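Local coordinates for protein CopN (Chlamydia pneumoniae, PDB 4NRH) that probably acts as a gatekeeper of type III secretion, forming a complex with the chaperone Scc3 that directs the secretion of translocator proteins, at residues S123-L128 / S159-K164; E231-I236 / R274-R279. All blocks are in the same frame, centred on the assembly; numbering follows the deposited sequence.

Overall arrangement
CopN is an elongated, mainly helical chain, and the two contacts follow one another along it. Interaction 1 lies close to the centre of the chain, interaction 2 some 20 Å from it; their centres are 25 Å apart and their nearest atoms about 8 Å, so they do not touch. Both are buried, but they hold different elements. Interaction 1 joins two helices through apolar groups, a phenylalanine and three leucines, without a hydrogen bond between them. Interaction 2 ties a helix to a loop by one hydroxyl-to-hydroxyl bond. Helix 179-215 runs beside both, and each has residues at the chaperone chain, more of them in interaction 2.

Interaction 1 (S123-L128 / S159-K164)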
ATOM      1  N   SER A 123     -12.968  11.659 -19.899  1.00 37.44           N
ATOM      2  CA  SER A 123     -13.450  10.445 -20.545  1.00 43.57           C
ATOM      3  C   SER A 123     -12.309   9.451 -20.715  1.00 38.15           C
ATOM      4  O   SER A 123     -12.518   8.237 -20.692  1.00 47.58           O
ATOM      5  CB  SER A 123     -14.082  10.765 -21.902  1.00 39.50           C
ATOM      6  OG  SER A 123     -13.146  11.384 -22.766  1.00 40.69           O
ATOM      7  N   GLY A 124     -11.103   9.979 -20.897  1.00 34.95           N
ATOM      8  CA  GLY A 124      -9.910   9.160 -20.991  1.00 34.53           C
ATOM      9  C   GLY A 124      -9.666   8.400 -19.704  1.00 29.86           C
ATOM     10  O   GLY A 124      -9.276   7.233 -19.723  1.00 38.42           O
ATOM     11  N   LEU A 125      -9.899   9.069 -18.580  1.00 35.57           N
ATOM     12  CA  LEU A 125      -9.750   8.443 -17.272  1.00 36.12           C
ATOM     13  C   LEU A 125     -10.833   7.392 -17.034  1.00 34.75           C
ATOM     14  O   LEU A 125     -10.563   6.334 -16.466  1.00 30.01           O
ATOM     15  CB  LEU A 125      -9.781   9.497 -16.162  1.00 37.57           C
ATOM     16  CG  LEU A 125      -8.561  10.416 -16.061  1.00 38.80           C
ATOM     17  CD1 LEU A 125      -8.671  11.329 -14.849  1.00 30.24           C
ATOM     18  CD2 LEU A 125      -7.281   9.603 -16.003  1.00 36.24           C
ATOM     19  N   ARG A 126     -12.055   7.684 -17.471  1.00 36.19           N
ATOM     20  CA  ARG A 126     -13.163   6.747 -17.304  1.00 32.33           C
ATOM     21  C   ARG A 126     -12.949   5.496 -18.146  1.00 36.60           C
ATOM     22  O   ARG A 126     -13.277   4.386 -17.723  1.00 37.88           O
ATOM     23  CB  ARG A 126     -14.497   7.401 -17.671  1.00 28.27           C
ATOM     24  CG  ARG A 126     -14.919   8.510 -16.730  1.00 37.05           C
ATOM     25  CD  ARG A 126     -16.364   8.926 -16.958  1.00 35.48           C
ATOM     26  NE  ARG A 126     -16.599   9.474 -18.291  1.00 37.46           N
ATOM     27  CZ  ARG A 126     -16.449  10.756 -18.609  1.00 43.59           C
ATOM     28  NH1 ARG A 126     -16.052  11.625 -17.688  1.00 40.50           N
ATOM     29  NH2 ARG A 126     -16.690  11.170 -19.845  1.00 41.63           N
ATOM     30  N   SER A 127     -12.401   5.681 -19.342  1.00 35.29           N
ATOM     31  CA  SER A 127     -12.060   4.559 -20.206  1.00 38.79           C
ATOM     32  C   SER A 127     -11.003   3.675 -19.548  1.00 39.34           C
ATOM     33  O   SER A 127     -11.107   2.448 -19.570  1.00 38.88           O
ATOM     34  CB  SER A 127     -11.566   5.059 -21.564  1.00 38.01           C
ATOM     35  OG  SER A 127     -11.199   3.977 -22.402  1.00 54.61           O
ATOM     36  N   LEU A 128      -9.987   4.307 -18.967  1.00 34.01           N
ATOM     37  CA  LEU A 128      -8.948   3.584 -18.241  1.00 34.55           C
ATOM     38  C   LEU A 128      -9.508   2.815 -17.047  1.00 30.09           C
ATOM     39  O   LEU A 128      -9.196   1.638 -16.860  1.00 25.18           O
ATOM     40  CB  LEU A 128      -7.856   4.542 -17.765  1.00 28.44           C
ATOM     41  CG  LEU A 128      -6.790   3.882 -16.888  1.00 39.35           C
ATOM     42  CD1 LEU A 128      -5.886   2.986 -17.722  1.00 38.79           C
ATOM     43  CD2 LEU A 128      -5.982   4.923 -16.140  1.00 33.75           C
ATOM     44  N   SER A 159      -3.137   6.774 -10.313  1.00 27.72           N
ATOM     45  CA  SER A 159      -3.319   5.669  -9.378  1.00 28.20           C
ATOM     46  C   SER A 159      -4.323   6.038  -8.289  1.00 33.62           C
ATOM     47  O   SER A 159      -5.121   5.204  -7.860  1.00 37.30           O
ATOM     48  CB  SER A 159      -1.984   5.268  -8.749  1.00 31.97           C
ATOM     49  OG  SER A 159      -1.508   6.278  -7.878  1.00 35.55           O
ATOM     50  N   SER A 160      -4.274   7.289  -7.843  1.00 27.54           N
ATOM     51  CA  SER A 160      -5.202   7.780  -6.831  1.00 26.84           C
ATOM     52  C   SER A 160      -6.628   7.843  -7.376  1.00 30.35           C
ATOM     53  O   SER A 160      -7.586   7.557  -6.657  1.00 30.74           O
ATOM     54  CB  SER A 160      -4.770   9.159  -6.326  1.00 28.83           C
ATOM     55  OG  SER A 160      -3.525   9.086  -5.655  1.00 45.86           O
ATOM     56  N   PHE A 161      -6.762   8.229  -8.641  1.00 35.60           N
ATOM     57  CA  PHE A 161      -8.063   8.232  -9.303  1.00 32.67           C
ATOM     58  C   PHE A 161      -8.653   6.828  -9.338  1.00 29.97           C
ATOM     59  O   PHE A 161      -9.845   6.639  -9.095  1.00 33.52           O
ATOM     60  CB  PHE A 161      -7.959   8.788 -10.723  1.00 29.23           C
ATOM     61  CG  PHE A 161      -9.156   8.480 -11.576  1.00 26.44           C
ATOM     62  CD1 PHE A 161     -10.374   9.089 -11.323  1.00 30.26           C
ATOM     63  CD2 PHE A 161      -9.069   7.577 -12.621  1.00 29.49           C
ATOM     64  CE1 PHE A 161     -11.482   8.805 -12.099  1.00 38.24           C
ATOM     65  CE2 PHE A 161     -10.173   7.289 -13.403  1.00 26.04           C
ATOM     66  CZ  PHE A 161     -11.380   7.906 -13.141  1.00 27.99           C
ATOM     67  N   LEU A 162      -7.808   5.850  -9.651  1.00 30.09           N
ATOM     68  CA  LEU A 162      -8.224   4.456  -9.719  1.00 26.70           C
ATOM     69  C   LEU A 162      -8.716   3.969  -8.359  1.00 33.25           C
ATOM     70  O   LEU A 162      -9.734   3.284  -8.268  1.00 35.22           O
ATOM     71  CB  LEU A 162      -7.072   3.577 -10.208  1.00 24.50           C
ATOM     72  CG  LEU A 162      -6.643   3.765 -11.664  1.00 30.99           C
ATOM     73  CD1 LEU A 162      -5.509   2.813 -12.019  1.00 28.68           C
ATOM     74  CD2 LEU A 162      -7.823   3.577 -12.608  1.00 24.83           C
ATOM     75  N   MET A 163      -7.986   4.332  -7.307  1.00 30.54           N
ATOM     76  CA  MET A 163      -8.353   3.965  -5.943  1.00 36.13           C
ATOM     77  C   MET A 163      -9.669   4.614  -5.534  1.00 38.74           C
ATOM     78  O   MET A 163     -10.509   3.985  -4.890  1.00 41.61           O
ATOM     79  CB  MET A 163      -7.250   4.361  -4.962  1.00 34.53           C
ATOM     80  CG  MET A 163      -5.963   3.572  -5.120  1.00 45.22           C
ATOM     81  SD  MET A 163      -6.151   1.846  -4.631  1.00 42.39           S
ATOM     82  CE  MET A 163      -6.519   2.028  -2.888  1.00 34.02           C
ATOM     83  N   LYS A 164      -9.839   5.879  -5.909  1.00 33.97           N
ATOM     84  CA  LYS A 164     -11.051   6.622  -5.584  1.00 37.74           C
ATOM     85  C   LYS A 164     -12.266   5.999  -6.267  1.00 36.17           C
ATOM     86  O   LYS A 164     -13.331   5.862  -5.662  1.00 37.30           O
ATOM     87  CB  LYS A 164     -10.903   8.089  -5.993  1.00 34.52           C
ATOM     88  CG  LYS A 164     -12.183   8.903  -5.884  1.00 39.05           C
ATOM     89  CD  LYS A 164     -12.573   9.128  -4.433  1.00 43.77           C
ATOM     90  CE  LYS A 164     -13.823   9.985  -4.323  1.00 49.50           C
ATOM     91  NZ  LYS A 164     -14.207  10.223  -2.905  1.00 58.28           N
TER
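The ring of Phe-161 has Leu-125 CD1 over the centre of one face, 4.3 Å above the plane. Leu-125 CB and O meet the outer end of the ring: CB lies 3.6 Å from Phe-161 CE2, and the backbone oxygen O comes to 3.2 Å of the same CE2, an aromatic C-H beside a helix carbonyl. CB is on the same side as CD1, so one leucine covers this face with its methyl and the outer rim with CB and its carbonyl. Arg-126 N approaches the ring obliquely. Phe-161 CB already points toward helix 122-133, and an extended chi1 (164°) carries the ring on across the gap. The other flat group, the Arg-126 guanidinium, lies over its own helix, with Ser-123 CA 3.4 Å above one face near the rim. Its polar end is directed elsewhere: NH1 makes a salt bridge to Glu-28 and a hydrogen bond to Ser-111.

Leu-128, a turn after Leu-125, meets Leu-162, the neighbour of Phe-161, CD2 to CD2 at 4.2 Å. Leu-162 does not start out facing the partner helix, but the end of its side chain swings nearer.

The helices cross at -64° with local axes 10.8 Å apart, a wide separation bridged by the phenylalanine ring and the leucines. Segment 123-128 belongs to the HrpJ-like family region. Around this helix-to-helix join, helix 108-115 covers Leu-125 with Tyr-114 and Ala-115, while helix 139-149 packs Met-145 and Arg-149 against Leu-128. Met-163 reaches helix 179-215 and Asp-24 of the chaperone chain.

Interaction 2 (E231-I236 / R274-R279); sequences ESYHKI and RQTSSR
Tyr-233 reaches from helix 226-237 to Thr-276 in the loop that follows helix 259-272, both within the third helical domain of the low calcium response E family. Its CB already points toward the loop, and chi1 of -179° extends the side chain away from the backbone N, carrying the ring on in that direction. Farther out, CE2 lies 4.0 Å from Thr-276 OG1 and about as far from the methyl CG2, a light contact, and CZ lies 4.0 Å from Thr-276 OG1. At the tip, Tyr-233 OH donates a hydrogen bond to Thr-276 OG1 at 3.0 Å; the acceptor sits at the ring edge, near its plane. The two side chains come from opposite directions. Phe-202 meets the tyrosine ring edge-to-face, and Ala-272, Leu-273 and Phe-281 also touch it.

Just beyond, Ser-277 OG accepts from Arg-279 N at 3.1 Å, an ST turn, and Ser-277 and Arg-279 go on to bond Glu-23 and Asp-29 of the chaperone chain.

Thr-276 OG1 is also hydrogen-bonded to Ala-272 O at the end of helix 259-272. Tyrosine, threonine and carbonyl thus form a short chain of bonds: the tyrosine proton and Thr-276 OG1 both have partners, which probably holds the threonine in its rotamer.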
ATOM      1  N   GLU A 231      14.255  -0.927 -12.193  1.00 42.37           N
ATOM      2  CA  GLU A 231      13.973  -2.331 -12.474  1.00 48.50           C
ATOM      3  C   GLU A 231      14.992  -3.246 -11.801  1.00 41.01           C
ATOM      4  O   GLU A 231      14.652  -4.340 -11.356  1.00 45.67           O
ATOM      5  CB  GLU A 231      13.940  -2.583 -13.984  1.00 42.10           C
ATOM      6  CG  GLU A 231      12.708  -2.011 -14.673  1.00 45.18           C
ATOM      7  CD  GLU A 231      12.831  -1.997 -16.185  1.00 50.76           C
ATOM      8  OE1 GLU A 231      13.954  -2.188 -16.696  1.00 51.51           O
ATOM      9  OE2 GLU A 231      11.802  -1.792 -16.862  1.00 55.14           O
ATOM     10  N   SER A 232      16.241  -2.795 -11.733  1.00 41.78           N
ATOM     11  CA  SER A 232      17.289  -3.553 -11.056  1.00 43.79           C
ATOM     12  C   SER A 232      17.015  -3.594  -9.558  1.00 41.22           C
ATOM     13  O   SER A 232      17.162  -4.635  -8.918  1.00 44.32           O
ATOM     14  CB  SER A 232      18.667  -2.942 -11.328  1.00 42.45           C
ATOM     15  OG  SER A 232      19.094  -3.207 -12.653  1.00 65.96           O
ATOM     16  N   TYR A 233      16.620  -2.447  -9.014  1.00 35.84           N
ATOM     17  CA  TYR A 233      16.256  -2.316  -7.606  1.00 40.86           C
ATOM     18  C   TYR A 233      15.157  -3.305  -7.229  1.00 37.07           C
ATOM     19  O   TYR A 233      15.240  -3.980  -6.202  1.00 36.25           O
ATOM     20  CB  TYR A 233      15.814  -0.879  -7.315  1.00 40.86           C
ATOM     21  CG  TYR A 233      15.435  -0.598  -5.878  1.00 36.15           C
ATOM     22  CD1 TYR A 233      16.352  -0.763  -4.848  1.00 37.59           C
ATOM     23  CD2 TYR A 233      14.166  -0.134  -5.556  1.00 41.03           C
ATOM     24  CE1 TYR A 233      16.008  -0.495  -3.534  1.00 41.50           C
ATOM     25  CE2 TYR A 233      13.813   0.140  -4.250  1.00 40.83           C
ATOM     26  CZ  TYR A 233      14.736  -0.042  -3.241  1.00 45.31           C
ATOM     27  OH  TYR A 233      14.383   0.228  -1.939  1.00 44.94           O
ATOM     28  N   HIS A 234      14.129  -3.383  -8.067  1.00 41.82           N
ATOM     29  CA  HIS A 234      13.006  -4.284  -7.829  1.00 45.51           C
ATOM     30  C   HIS A 234      13.402  -5.742  -8.036  1.00 47.70           C
ATOM     31  O   HIS A 234      12.892  -6.632  -7.357  1.00 52.15           O
ATOM     32  CB  HIS A 234      11.835  -3.919  -8.740  1.00 40.58           C
ATOM     33  CG  HIS A 234      11.214  -2.598  -8.417  1.00 58.03           C
ATOM     34  ND1 HIS A 234      10.687  -1.766  -9.382  1.00 65.06           N
ATOM     35  CD2 HIS A 234      11.034  -1.964  -7.235  1.00 55.47           C
ATOM     36  CE1 HIS A 234      10.212  -0.676  -8.806  1.00 66.32           C
ATOM     37  NE2 HIS A 234      10.409  -0.772  -7.504  1.00 59.58           N
ATOM     38  N   LYS A 235      14.309  -5.978  -8.979  1.00 42.16           N
ATOM     39  CA  LYS A 235      14.840  -7.316  -9.217  1.00 46.72           C
ATOM     40  C   LYS A 235      15.584  -7.814  -7.986  1.00 52.79           C
ATOM     41  O   LYS A 235      15.469  -8.978  -7.599  1.00 59.94           O
ATOM     42  CB  LYS A 235      15.772  -7.319 -10.431  1.00 58.15           C
ATOM     43  CG  LYS A 235      16.248  -8.700 -10.851  1.00 70.30           C
ATOM     44  CD  LYS A 235      16.992  -8.645 -12.176  1.00 80.38           C
ATOM     45  CE  LYS A 235      17.585  -9.998 -12.537  1.00 92.16           C
ATOM     46  NZ  LYS A 235      18.361  -9.939 -13.809  1.00 98.85           N
ATOM     47  N   ILE A 236      16.347  -6.915  -7.374  1.00 51.86           N
ATOM     48  CA  ILE A 236      17.108  -7.230  -6.172  1.00 49.26           C
ATOM     49  C   ILE A 236      16.186  -7.418  -4.965  1.00 55.65           C
ATOM     50  O   ILE A 236      16.373  -8.343  -4.173  1.00 57.02           O
ATOM     51  CB  ILE A 236      18.149  -6.133  -5.881  1.00 40.55           C
ATOM     52  CG1 ILE A 236      19.215  -6.115  -6.977  1.00 47.85           C
ATOM     53  CG2 ILE A 236      18.804  -6.357  -4.541  1.00 48.51           C
ATOM     54  CD1 ILE A 236      20.300  -5.084  -6.758  1.00 54.91           C
ATOM     55  N   ARG A 274      15.267   3.403   2.839  1.00 31.37           N
ATOM     56  CA  ARG A 274      14.590   4.280   3.790  1.00 37.51           C
ATOM     57  C   ARG A 274      13.800   5.391   3.104  1.00 38.26           C
ATOM     58  O   ARG A 274      13.159   6.201   3.772  1.00 44.70           O
ATOM     59  CB  ARG A 274      15.598   4.895   4.761  1.00 39.61           C
ATOM     60  CG  ARG A 274      16.500   5.944   4.137  1.00 48.39           C
ATOM     61  CD  ARG A 274      17.233   6.743   5.202  1.00 58.35           C
ATOM     62  NE  ARG A 274      18.369   7.474   4.653  1.00 73.50           N
ATOM     63  CZ  ARG A 274      18.296   8.708   4.165  1.00 79.57           C
ATOM     64  NH1 ARG A 274      17.134   9.350   4.152  1.00 81.62           N
ATOM     65  NH2 ARG A 274      19.381   9.302   3.687  1.00 77.06           N
ATOM     66  N   GLN A 275      13.844   5.429   1.775  1.00 35.35           N
ATOM     67  CA  GLN A 275      13.185   6.496   1.026  1.00 39.84           C
ATOM     68  C   GLN A 275      12.022   5.981   0.186  1.00 42.82           C
ATOM     69  O   GLN A 275      11.199   6.761  -0.295  1.00 50.34           O
ATOM     70  CB  GLN A 275      14.190   7.219   0.128  1.00 38.27           C
ATOM     71  CG  GLN A 275      15.312   7.918   0.881  1.00 51.32           C
ATOM     72  CD  GLN A 275      14.828   9.136   1.643  1.00 67.43           C
ATOM     73  OE1 GLN A 275      14.466   9.045   2.816  1.00 76.46           O
ATOM     74  NE2 GLN A 275      14.820  10.285   0.978  1.00 66.30           N
ATOM     75  N   THR A 276      11.955   4.666   0.012  1.00 39.79           N
ATOM     76  CA  THR A 276      10.876   4.062  -0.758  1.00 39.84           C
ATOM     77  C   THR A 276       9.857   3.405   0.170  1.00 40.07           C
ATOM     78  O   THR A 276      10.123   3.202   1.354  1.00 39.01           O
ATOM     79  CB  THR A 276      11.407   3.025  -1.765  1.00 40.28           C
ATOM     80  OG1 THR A 276      12.149   2.015  -1.072  1.00 38.81           O
ATOM     81  CG2 THR A 276      12.310   3.693  -2.793  1.00 47.50           C
ATOM     82  N   SER A 277       8.691   3.086  -0.382  1.00 38.77           N
ATOM     83  CA  SER A 277       7.566   2.581   0.398  1.00 39.11           C
ATOM     84  C   SER A 277       7.877   1.287   1.144  1.00 42.57           C
ATOM     85  O   SER A 277       8.519   0.386   0.605  1.00 35.04           O
ATOM     86  CB  SER A 277       6.355   2.366  -0.509  1.00 38.70           C
ATOM     87  OG  SER A 277       5.292   1.754   0.202  1.00 33.62           O
ATOM     88  N   SER A 278       7.416   1.212   2.389  1.00 38.70           N
ATOM     89  CA  SER A 278       7.586   0.022   3.214  1.00 34.55           C
ATOM     90  C   SER A 278       6.834  -1.167   2.624  1.00 37.83           C
ATOM     91  O   SER A 278       7.183  -2.322   2.870  1.00 39.36           O
ATOM     92  CB  SER A 278       7.104   0.289   4.641  1.00 36.06           C
ATOM     93  OG  SER A 278       5.692   0.397   4.697  1.00 31.40           O
ATOM     94  N   ARG A 279       5.799  -0.871   1.845  1.00 40.26           N
ATOM     95  CA  ARG A 279       4.966  -1.894   1.221  1.00 32.89           C
ATOM     96  C   ARG A 279       5.740  -2.710   0.183  1.00 32.32           C
ATOM     97  O   ARG A 279       5.340  -3.819  -0.169  1.00 33.94           O
ATOM     98  CB  ARG A 279       3.739  -1.243   0.579  1.00 28.72           C
ATOM     99  CG  ARG A 279       2.627  -2.211   0.221  1.00 32.97           C
ATOM    100  CD  ARG A 279       1.431  -1.471  -0.350  1.00 35.21           C
ATOM    101  NE  ARG A 279       0.380  -2.385  -0.786  1.00 39.64           N
ATOM    102  CZ  ARG A 279      -0.579  -2.848   0.006  1.00 31.64           C
ATOM    103  NH1 ARG A 279      -0.622  -2.485   1.281  1.00 30.54           N
ATOM    104  NH2 ARG A 279      -1.497  -3.675  -0.476  1.00 33.20           N
TER